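Local structure of Alr1585 protein (Nostoc sp., 5C2I) at the interface of chains A and B. The protein acts as a haem-dependent DyP-type (dye-decolorizing) peroxidase, using hydrogen peroxide to oxidise dyes and other substrates, and assembles as a tetramer built from two dimers. Sequence-based numbering; all coordinates share one arbitrary frame. Chains: chain A/B, Alr1585 protein.

Contact 1: the interface of chains A and B. Residues chain A 42, 184, 186, 372; chain B 158, 160-161, 164.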
loop_
_atom_site.group_PDB
_atom_site.type_symbol
_atom_site.label_atom_id
_atom_site.label_comp_id
_atom_site.label_asym_id
_atom_site.label_seq_id
_atom_site.Cartn_x
_atom_site.Cartn_y
_atom_site.Cartn_z
ATOM N N HIS A 42 -12.309 -0.333 -14.411
ATOM C CA HIS A 42 -13.692 -0.450 -13.946
ATOM C C HIS A 42 -14.633 -0.220 -15.116
ATOM O O HIS A 42 -14.360 0.592 -16.003
ATOM C CB HIS A 42 -13.982 0.572 -12.861
ATOM C CG HIS A 42 -13.182 0.373 -11.629
ATOM N ND1 HIS A 42 -13.532 -0.550 -10.663
ATOM C CD2 HIS A 42 -12.020 0.934 -11.220
ATOM C CE1 HIS A 42 -12.599 -0.569 -9.724
ATOM N NE2 HIS A 42 -11.675 0.330 -10.034
ATOM N N ASP A 184 -21.250 -4.095 -12.620
ATOM C CA ASP A 184 -20.098 -3.253 -12.370
ATOM C C ASP A 184 -18.872 -4.165 -12.412
ATOM O O ASP A 184 -18.548 -4.829 -11.436
ATOM C CB ASP A 184 -20.212 -2.578 -11.004
ATOM C CG ASP A 184 -21.210 -1.428 -11.008
ATOM O OD1 ASP A 184 -22.449 -1.679 -10.878
ATOM O OD2 ASP A 184 -20.751 -0.277 -11.195
ATOM N N PHE A 186 -14.911 -5.342 -12.907
ATOM C CA PHE A 186 -13.617 -4.928 -12.392
ATOM C C PHE A 186 -12.543 -5.938 -12.778
ATOM O O PHE A 186 -12.848 -7.053 -13.225
ATOM C CB PHE A 186 -13.662 -4.740 -10.872
ATOM C CG PHE A 186 -14.009 -5.984 -10.113
ATOM C CD1 PHE A 186 -13.006 -6.856 -9.693
ATOM C CD2 PHE A 186 -15.302 -6.287 -9.839
ATOM C CE1 PHE A 186 -13.334 -8.010 -8.991
ATOM C CE2 PHE A 186 -15.638 -7.442 -9.130
ATOM C CZ PHE A 186 -14.644 -8.296 -8.716
ATOM N N ASN A 372 -14.119 -9.293 -4.855
ATOM C CA ASN A 372 -12.910 -8.681 -5.382
ATOM C C ASN A 372 -11.612 -9.046 -4.650
ATOM O O ASN A 372 -10.511 -8.707 -5.107
ATOM C CB ASN A 372 -13.089 -7.157 -5.495
ATOM C CG ASN A 372 -12.945 -6.420 -4.180
ATOM O OD1 ASN A 372 -12.023 -5.649 -4.048
ATOM N ND2 ASN A 372 -13.859 -6.588 -3.254
ATOM N N ASP B 158 -15.969 -0.612 1.184
ATOM C CA ASP B 158 -15.383 -1.267 0.020
ATOM C C ASP B 158 -16.318 -0.961 -1.166
ATOM O O ASP B 158 -17.392 -1.556 -1.303
ATOM C CB ASP B 158 -15.276 -2.785 0.281
ATOM C CG ASP B 158 -14.726 -3.596 -0.913
ATOM O OD1 ASP B 158 -14.765 -3.140 -2.091
ATOM O OD2 ASP B 158 -14.274 -4.748 -0.671
ATOM N N VAL B 160 -16.152 -1.506 -4.513
ATOM C CA VAL B 160 -16.435 -2.556 -5.502
ATOM C C VAL B 160 -17.471 -3.538 -4.948
ATOM O O VAL B 160 -18.426 -3.888 -5.619
ATOM C CB VAL B 160 -15.173 -3.268 -5.952
ATOM C CG1 VAL B 160 -15.494 -4.502 -6.782
ATOM C CG2 VAL B 160 -14.269 -2.316 -6.752
ATOM N N ASP B 161 -17.260 -3.986 -3.718
ATOM C CA ASP B 161 -18.225 -4.875 -3.072
ATOM C C ASP B 161 -19.614 -4.239 -2.974
ATOM O O ASP B 161 -20.622 -4.906 -3.209
ATOM C CB ASP B 161 -17.772 -5.252 -1.656
ATOM C CG ASP B 161 -18.294 -6.617 -1.230
ATOM O OD1 ASP B 161 -18.232 -7.605 -2.004
ATOM O OD2 ASP B 161 -18.826 -6.715 -0.125
ATOM N N GLN B 164 -21.411 -4.569 -6.226
ATOM C CA GLN B 164 -21.871 -5.947 -6.475
ATOM C C GLN B 164 -23.139 -6.270 -5.683
ATOM O O GLN B 164 -24.111 -6.852 -6.211
ATOM C CB GLN B 164 -20.799 -6.982 -6.142
ATOM C CG GLN B 164 -19.426 -6.725 -6.759
ATOM C CD GLN B 164 -19.450 -6.454 -8.261
ATOM O OE1 GLN B 164 -19.868 -7.301 -9.051
ATOM N NE2 GLN B 164 -18.997 -5.289 -8.662
HETATM O O HOH W 1 -21.634 -6.418 -10.888
HETATM O O HOH W 2 -16.549 -7.431 -4.181
#
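One face of the A:Phe186 ring is covered by methyl CG1 of B:Val160, a CH-pi contact with the carbon 3.9 Å from the ring centroid and displaced toward the CD2 side of the rim. The amide of B:Gln164 stands near CD2 and CE2 of the same ring, its plane turned 79° from it. In this A-B interface of a DyP-type peroxidase, the start of helix 159-176 of chain B meets strands 42-50 and 177-186 and a loop of chain A. With CG1 of B:Val160 anti to the backbone N (chi1 170°), the two methyls part: CG1 goes to A:Phe186 and to CB of A:Asn372, CG2 to the ring carbon CE1 of A:His42 at 3.8 Å.

B:Gln164, bent at chi2, sends NE2 to the backbone O of A:Asp184, a nearly straight bond of 2.8 Å lying in the carbonyl plane. Its OE1 reaches the backbone N of A:Asp184 through a water. A:Asn372 and B:Asp158 meet tip to tip: ND2 donates to the syn lone pair of OD2 at 3.2 Å, with the amide and carboxylate planes 76° apart. OD1 of B:Asp158 takes N of B:Asp161 from above the carboxylate plane, 3.1 Å away, at the helix start.

Contact 2: the interface of chains A and B. Residues chain A 181-184; chain B 167, 171, 174.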
loop_
_atom_site.group_PDB
_atom_site.type_symbol
_atom_site.label_atom_id
_atom_site.label_comp_id
_atom_site.label_asym_id
_atom_site.label_seq_id
_atom_site.Cartn_x
_atom_site.Cartn_y
_atom_site.Cartn_z
ATOM N N HIS A 181 -30.988 -4.559 -16.333
ATOM C CA HIS A 181 -29.899 -5.211 -15.632
ATOM C C HIS A 181 -28.676 -4.320 -15.618
ATOM O O HIS A 181 -28.445 -3.572 -16.589
ATOM C CB HIS A 181 -29.578 -6.553 -16.285
ATOM C CG HIS A 181 -28.625 -7.363 -15.503
ATOM N ND1 HIS A 181 -28.909 -7.793 -14.228
ATOM C CD2 HIS A 181 -27.345 -7.720 -15.747
ATOM C CE1 HIS A 181 -27.868 -8.456 -13.751
ATOM N NE2 HIS A 181 -26.906 -8.420 -14.651
ATOM N N ARG A 182 -27.904 -4.394 -14.528
ATOM C CA ARG A 182 -26.621 -3.694 -14.426
ATOM C C ARG A 182 -25.544 -4.630 -13.886
ATOM O O ARG A 182 -25.785 -5.399 -12.948
ATOM C CB ARG A 182 -26.740 -2.457 -13.537
ATOM C CG ARG A 182 -25.435 -1.722 -13.277
ATOM C CD ARG A 182 -25.607 -0.413 -12.501
ATOM N NE ARG A 182 -24.324 0.132 -12.056
ATOM C CZ ARG A 182 -24.062 1.397 -11.808
ATOM N NH1 ARG A 182 -24.968 2.353 -11.999
ATOM N NH2 ARG A 182 -22.848 1.716 -11.386
ATOM N N GLU A 183 -24.341 -4.491 -14.437
ATOM C CA GLU A 183 -23.135 -5.017 -13.828
ATOM C C GLU A 183 -22.104 -3.899 -13.631
ATOM O O GLU A 183 -22.062 -2.911 -14.393
ATOM C CB GLU A 183 -22.533 -6.135 -14.675
ATOM C CG GLU A 183 -23.429 -7.371 -14.877
ATOM C CD GLU A 183 -23.598 -8.237 -13.642
ATOM O OE1 GLU A 183 -22.828 -8.116 -12.653
ATOM O OE2 GLU A 183 -24.543 -9.077 -13.667
ATOM N N ASP A 184 -21.250 -4.095 -12.620
ATOM C CA ASP A 184 -20.098 -3.253 -12.370
ATOM C C ASP A 184 -18.872 -4.165 -12.412
ATOM O O ASP A 184 -18.548 -4.829 -11.436
ATOM C CB ASP A 184 -20.212 -2.578 -11.004
ATOM C CG ASP A 184 -21.210 -1.428 -11.008
ATOM O OD1 ASP A 184 -22.449 -1.679 -10.878
ATOM O OD2 ASP A 184 -20.751 -0.277 -11.195
ATOM N N ASN B 167 -26.079 -4.513 -7.127
ATOM C CA ASN B 167 -26.568 -5.137 -8.339
ATOM C C ASN B 167 -27.354 -6.424 -8.048
ATOM O O ASN B 167 -28.281 -6.765 -8.767
ATOM C CB ASN B 167 -25.405 -5.407 -9.305
ATOM C CG ASN B 167 -24.830 -4.131 -9.874
ATOM O OD1 ASN B 167 -25.498 -3.086 -9.906
ATOM N ND2 ASN B 167 -23.573 -4.202 -10.353
ATOM N N GLN B 171 -31.926 -6.887 -8.641
ATOM C CA GLN B 171 -32.549 -7.868 -9.526
ATOM C C GLN B 171 -33.990 -8.164 -9.167
ATOM O O GLN B 171 -34.849 -8.045 -10.023
ATOM C CB GLN B 171 -31.777 -9.172 -9.550
ATOM C CG GLN B 171 -30.433 -8.994 -10.205
ATOM C CD GLN B 171 -30.033 -10.177 -11.026
ATOM O OE1 GLN B 171 -30.773 -10.629 -11.909
ATOM N NE2 GLN B 171 -28.816 -10.650 -10.797
ATOM N N ARG B 174 -36.189 -4.603 -9.227
ATOM C CA ARG B 174 -36.666 -4.126 -10.512
ATOM C C ARG B 174 -37.963 -4.789 -10.944
ATOM O O ARG B 174 -38.662 -4.257 -11.794
ATOM C CB ARG B 174 -35.622 -4.373 -11.612
ATOM C CG ARG B 174 -34.486 -3.367 -11.580
ATOM C CD ARG B 174 -33.479 -3.618 -12.696
ATOM N NE ARG B 174 -32.399 -2.669 -12.527
ATOM C CZ ARG B 174 -31.144 -2.954 -12.202
ATOM N NH1 ARG B 174 -30.718 -4.237 -12.040
ATOM N NH2 ARG B 174 -30.304 -1.912 -12.043
HETATM O O HOH W 3 -23.920 -0.887 -8.530
HETATM O O HOH W 4 -21.634 -6.418 -10.888
HETATM O O HOH W 5 -31.481 -6.883 -12.886
#
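Strand 177-186 of chain A runs against helix 159-176 of chain B in this two-fold interface of a DyP-type peroxidase, probably one of those that build its tetramer, and A:Asp184 touches B:Asn167 where they meet. The side chains cross at about a right angle, yet carboxylate and amide are nearly coplanar, 18° apart. ND2 of B:Asn167 donates to the anti lone pair of OD1 of A:Asp184 at 2.8 Å, and a water joins that OD1 to OD1 of B:Asn167.

From the syn side A:Arg182 grips the carboxylate side-on in a salt bridge, and OD1 accepts from both residues. NE of A:Arg182 reaches OD1 of A:Asp184 at 2.9 Å, somewhat out of plane, while NH2 meets the syn lone pair of OD2 along an almost straight line (174° at H). The arginine chain is extended from CG to NE, which carries its aliphatic part past OD1 of B:Asn167, 3.6 Å from CG of A:Arg182. An alanine in place of A:Asp184 would probably leave the guanidinium without its charged mate and free to turn, and ND2 of B:Asn167 without its carboxylate acceptor.

Farther along, A:His181 is held at both ring nitrogens. NE2 donates to OE2 of A:Glu183 at 2.6 Å, and ND1 reaches NH1 of B:Arg174 through a water. CE1 of A:His181 packs against the amide of B:Gln171, 3.8 Å from NE2 of B:Gln171, with the planes 66° apart.

Contact 3: the interface of chains A and B. Residues chain A 159, 163, 167, 182, 184; chain B 159, 163, 167, 182, 184.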
loop_
_atom_site.group_PDB
_atom_site.type_symbol
_atom_site.label_atom_id
_atom_site.label_comp_id
_atom_site.label_asym_id
_atom_site.label_seq_id
_atom_site.Cartn_x
_atom_site.Cartn_y
_atom_site.Cartn_z
ATOM N N ILE A 159 -12.993 4.850 -10.335
ATOM C CA ILE A 159 -14.347 4.270 -10.098
ATOM C C ILE A 159 -15.365 5.336 -9.642
ATOM O O ILE A 159 -16.454 5.386 -10.146
ATOM C CB ILE A 159 -14.278 3.060 -9.130
ATOM C CG1 ILE A 159 -15.634 2.397 -8.955
ATOM C CG2 ILE A 159 -13.746 3.438 -7.757
ATOM C CD1 ILE A 159 -16.333 1.992 -10.231
ATOM N N LEU A 163 -18.834 6.286 -11.667
ATOM C CA LEU A 163 -20.189 6.178 -11.100
ATOM C C LEU A 163 -20.965 7.486 -11.311
ATOM O O LEU A 163 -22.165 7.441 -11.620
ATOM C CB LEU A 163 -20.153 5.817 -9.626
ATOM C CG LEU A 163 -19.491 4.471 -9.349
ATOM C CD1 LEU A 163 -19.289 4.285 -7.850
ATOM C CD2 LEU A 163 -20.263 3.295 -9.918
ATOM N N ASN A 167 -24.346 8.012 -13.531
ATOM C CA ASN A 167 -25.553 8.549 -12.964
ATOM C C ASN A 167 -26.070 9.776 -13.745
ATOM O O ASN A 167 -27.279 9.973 -13.858
ATOM C CB ASN A 167 -25.381 8.924 -11.481
ATOM C CG ASN A 167 -25.230 7.704 -10.616
ATOM O OD1 ASN A 167 -25.636 6.595 -11.015
ATOM N ND2 ASN A 167 -24.680 7.880 -9.444
ATOM N N ARG A 182 -27.904 -4.394 -14.528
ATOM C CA ARG A 182 -26.621 -3.694 -14.426
ATOM C C ARG A 182 -25.544 -4.630 -13.886
ATOM O O ARG A 182 -25.785 -5.399 -12.948
ATOM C CB ARG A 182 -26.740 -2.457 -13.537
ATOM C CG ARG A 182 -25.435 -1.722 -13.277
ATOM C CD ARG A 182 -25.607 -0.413 -12.501
ATOM N NE ARG A 182 -24.324 0.132 -12.056
ATOM C CZ ARG A 182 -24.062 1.397 -11.808
ATOM N NH1 ARG A 182 -24.968 2.353 -11.999
ATOM N NH2 ARG A 182 -22.848 1.716 -11.386
ATOM N N ASP A 184 -21.250 -4.095 -12.620
ATOM C CA ASP A 184 -20.098 -3.253 -12.370
ATOM C C ASP A 184 -18.872 -4.165 -12.412
ATOM O O ASP A 184 -18.548 -4.829 -11.436
ATOM C CB ASP A 184 -20.212 -2.578 -11.004
ATOM C CG ASP A 184 -21.210 -1.428 -11.008
ATOM O OD1 ASP A 184 -22.449 -1.679 -10.878
ATOM O OD2 ASP A 184 -20.751 -0.277 -11.195
ATOM N N ILE B 159 -15.914 -0.026 -2.009
ATOM C CA ILE B 159 -16.787 0.413 -3.113
ATOM C C ILE B 159 -17.128 -0.716 -4.094
ATOM O O ILE B 159 -18.271 -0.884 -4.468
ATOM C CB ILE B 159 -16.220 1.658 -3.835
ATOM C CG1 ILE B 159 -17.181 2.211 -4.916
ATOM C CG2 ILE B 159 -14.868 1.415 -4.511
ATOM C CD1 ILE B 159 -18.580 2.508 -4.451
ATOM N N LEU B 163 -20.961 -2.088 -4.908
ATOM C CA LEU B 163 -21.583 -2.117 -6.238
ATOM C C LEU B 163 -22.150 -3.517 -6.572
ATOM O O LEU B 163 -23.277 -3.626 -7.106
ATOM C CB LEU B 163 -20.611 -1.678 -7.306
ATOM C CG LEU B 163 -20.077 -0.266 -7.128
ATOM C CD1 LEU B 163 -18.948 -0.019 -8.116
ATOM C CD2 LEU B 163 -21.144 0.794 -7.258
ATOM N N ASN B 167 -26.079 -4.513 -7.127
ATOM C CA ASN B 167 -26.568 -5.137 -8.339
ATOM C C ASN B 167 -27.354 -6.424 -8.048
ATOM O O ASN B 167 -28.281 -6.765 -8.767
ATOM C CB ASN B 167 -25.405 -5.407 -9.305
ATOM C CG ASN B 167 -24.830 -4.131 -9.874
ATOM O OD1 ASN B 167 -25.498 -3.086 -9.906
ATOM N ND2 ASN B 167 -23.573 -4.202 -10.353
ATOM N N ARG B 182 -30.680 7.446 -9.234
ATOM C CA ARG B 182 -29.595 6.858 -8.439
ATOM C C ARG B 182 -28.522 7.906 -8.182
ATOM O O ARG B 182 -28.186 8.707 -9.080
ATOM C CB ARG B 182 -28.958 5.659 -9.162
ATOM C CG ARG B 182 -27.738 5.082 -8.459
ATOM C CD ARG B 182 -27.212 3.818 -9.101
ATOM N NE ARG B 182 -25.896 3.457 -8.553
ATOM C CZ ARG B 182 -25.393 2.222 -8.505
ATOM N NH1 ARG B 182 -26.079 1.169 -8.928
ATOM N NH2 ARG B 182 -24.192 2.043 -7.984
ATOM N N ASP B 184 -24.462 7.920 -6.197
ATOM C CA ASP B 184 -23.352 7.225 -5.585
ATOM C C ASP B 184 -22.574 8.248 -4.789
ATOM O O ASP B 184 -21.729 8.987 -5.346
ATOM C CB ASP B 184 -22.457 6.604 -6.652
ATOM C CG ASP B 184 -23.062 5.347 -7.273
ATOM O OD1 ASP B 184 -23.908 5.476 -8.216
ATOM O OD2 ASP B 184 -22.718 4.234 -6.789
HETATM O O HOH W 6 -23.920 -0.887 -8.530
HETATM O O HOH W 7 -23.874 10.238 -7.822
HETATM O O HOH W 8 -21.634 -6.418 -10.888
#
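The guanidinium groups of A:Arg182 and B:Arg182 lie face on face across the two-fold axis. NH1 of each sits 3.4 Å above the other's plane, offset toward the rim, and the CZ atoms of A:Arg182 and B:Arg182 are 3.7 Å apart. Each arginine is held side-on by the aspartate of its own chain; NE and NH2 of B:Arg182 donate to OD1 and OD2 of B:Asp184, both at 2.9 Å. The carboxylates are likely to offset repulsion between the two guanidinium groups.

Among the hydrogen bonds, ND2 of A:Asn167 crosses to the anti lone pair of OD1 of B:Asp184 at 2.8 Å, the twin of the bond made by B:Asn167. The water between A:Asp184 and B:Asn167 also meets NH1 and NH2 of B:Arg182.

Apolar contact closes one side of the charged layer. With CG of A:Leu163 anti to the carbonyl carbon (chi1 -61°), its methyls point to the axis: CD2 meets CD2 of B:Leu163 tip to tip at 3.8 Å, and CD1 meets CD1 of B:Ile159 at 3.9 Å. Each CD2 also lies at the edge of its own chain's guanidinium. A:Ile159 and B:Ile159 slide past each other, their CG2 atoms 4.0 Å apart. The site lies on the two-fold axis, where helix 159-176 of each chain packs against strand 177-186 of the other, the helices meeting at A:Leu163 and B:Leu163 and the strands at A:Arg182 and B:Arg182.

Contact 3 lies on the two-fold axis of the A-B interface, and its C-alpha centre is about 9 Å from those of contact 1 and contact 2, which are themselves about 12 Å apart. A:Asp184 belongs to all three, and contacts 2 and 3 also share A:Arg182 and B:Asn167. Strand 177-186 of chain A and helix 159-176 of chain B run through the whole set, with strand 42-50 and the A:Asn372 loop joining at contact 1. Because the interface is two-fold symmetric, contacts 1 and 2 recur with the chains exchanged, flanking the axis. The same helix and strand of each chain thus probably hold two subunits of the tetramer together.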